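Local coordinates for protein possible flavin reductase (Haemophilus somnus 129PT, PDB 2R0X) that probably binds FMN and reduces riboflavin or related flavins at the expense of NADPH, at residues 148-151 against 152-155. Residues are numbered along the deposited sequence; the frame is centred on the assembly and turned at random.
Sequences LVYR and NRVY. With ACT (acetate ion), chain D.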
# COMPACT_ATOMS: atom_id res chain seq x y z
N LEU A 148 -3.45 -4.58 13.29
CA LEU A 148 -2.85 -3.32 13.68
C LEU A 148 -2.90 -2.35 12.49
O LEU A 148 -2.46 -2.66 11.40
CB LEU A 148 -1.38 -3.53 14.05
CG LEU A 148 -0.68 -2.36 14.70
CD1 LEU A 148 -1.34 -1.93 16.03
CD2 LEU A 148 0.80 -2.66 14.92
N VAL A 149 -3.34 -1.14 12.77
CA VAL A 149 -3.41 -0.06 11.79
C VAL A 149 -2.77 1.18 12.36
O VAL A 149 -2.96 1.46 13.55
CB VAL A 149 -4.85 0.17 11.28
CG1 VAL A 149 -5.03 1.48 10.50
CG2 VAL A 149 -5.33 -1.03 10.44
N TYR A 150 -2.03 1.89 11.52
CA TYR A 150 -1.32 3.12 11.90
C TYR A 150 -2.00 4.31 11.16
O TYR A 150 -2.19 4.25 9.95
CB TYR A 150 0.13 3.00 11.50
CG TYR A 150 1.07 4.08 11.96
CD1 TYR A 150 1.25 4.37 13.30
CD2 TYR A 150 1.80 4.82 11.02
CE1 TYR A 150 2.14 5.37 13.70
CE2 TYR A 150 2.68 5.79 11.40
CZ TYR A 150 2.87 6.07 12.73
OH TYR A 150 3.79 7.07 13.06
N ARG A 151 -2.41 5.31 11.92
CA ARG A 151 -3.04 6.49 11.35
C ARG A 151 -2.91 7.62 12.38
O ARG A 151 -3.04 7.41 13.57
CB ARG A 151 -4.52 6.27 11.01
CG ARG A 151 -5.05 7.41 10.15
CD ARG A 151 -6.53 7.45 10.07
NE ARG A 151 -6.89 8.75 9.50
CZ ARG A 151 -7.87 9.54 9.93
NH1 ARG A 151 -8.71 9.12 10.86
NH2 ARG A 151 -8.01 10.75 9.39
N ASN A 152 -2.70 8.83 11.88
CA ASN A 152 -2.54 10.01 12.74
C ASN A 152 -1.43 9.82 13.77
O ASN A 152 -1.48 10.31 14.88
CB ASN A 152 -3.86 10.43 13.38
CG ASN A 152 -4.92 10.75 12.37
OD1 ASN A 152 -5.97 10.16 12.42
ND2 ASN A 152 -4.65 11.66 11.46
N ARG A 153 -0.44 9.03 13.35
CA ARG A 153 0.77 8.78 14.12
C ARG A 153 0.53 7.98 15.39
O ARG A 153 1.40 7.97 16.28
CB ARG A 153 1.59 10.06 14.34
CG ARG A 153 2.02 10.72 13.06
CD ARG A 153 2.87 11.93 13.34
NE ARG A 153 3.42 12.50 12.11
CZ ARG A 153 2.90 13.50 11.42
NH1 ARG A 153 1.77 14.05 11.78
NH2 ARG A 153 3.51 13.95 10.32
N VAL A 154 -0.61 7.28 15.48
CA VAL A 154 -0.92 6.41 16.61
C VAL A 154 -1.51 5.10 16.05
O VAL A 154 -1.82 4.98 14.85
CB VAL A 154 -1.87 7.04 17.65
CG1 VAL A 154 -1.29 8.34 18.22
CG2 VAL A 154 -3.23 7.25 17.02
N TYR A 155 -1.60 4.10 16.92
CA TYR A 155 -2.09 2.79 16.56
C TYR A 155 -3.57 2.61 16.82
O TYR A 155 -4.17 3.27 17.68
CB TYR A 155 -1.25 1.74 17.28
CG TYR A 155 0.17 1.67 16.85
CD1 TYR A 155 0.53 1.22 15.59
CD2 TYR A 155 1.19 1.95 17.73
CE1 TYR A 155 1.85 1.10 15.20
CE2 TYR A 155 2.52 1.80 17.35
CZ TYR A 155 2.84 1.38 16.10
OH TYR A 155 4.18 1.25 15.74
C ACT D . 6.74 12.28 10.20
O ACT D . 5.75 11.70 9.72
OXT ACT D . 7.71 11.55 10.47
CH3 ACT D . 6.77 13.77 10.42
O HOH W 1 4.10 7.81 15.63
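Tyr150 and Tyr155 pair across the C-terminal beta hairpin of this split-barrel flavin reductase-like domain, two strands joined by a type I' turn from Arg151 to Val154. Arg151 and Val154 form the hydrogen-bonded pair that closes the turn: Arg151 N donates to Val154 O (3.0 Å) and Val154 N to Arg151 O. Tyr150 and Tyr155 are the adjacent non-hydrogen-bonded pair, and their rings share one face of the hairpin with planes inclined at 49°.

From CB, with CG anti to the backbone N (chi1 -173°), the Tyr150 side chain runs out over the turn. Its CD1 passes 3.8 Å from Tyr155 CE1 and also lies near Val154 O; CE1 comes 3.5 Å from Arg153 C, CZ lies close to Arg153 CA, and OH, 3.6 Å from Arg153 CA, packs beside Arg153 CB. Across the plane of the Tyr155 ring from Tyr150 lies Leu148, whose CD1 is 3.7 Å from Tyr155 CD1. Asn82 and Ser81 hydrogen-bond Tyr155 OH, linking the hairpin to helix 78-84.

Arg151 leaves from the opposite face; in one of its two conformers, Asn152 OD1 sits over the centre of its guanidinium, which hydrogen-bonds Gln14 O and, in the second subunit, Lys145 O. Arg153 NH2 forms a salt bridge with Asp10 and donates to an acetate O (3.2 Å), probably from the crystallisation liquor. Tyr150 OH is hydrogen-bonded at 2.7 Å to a water, which in turn donates to Arg153 O at 2.8 Å.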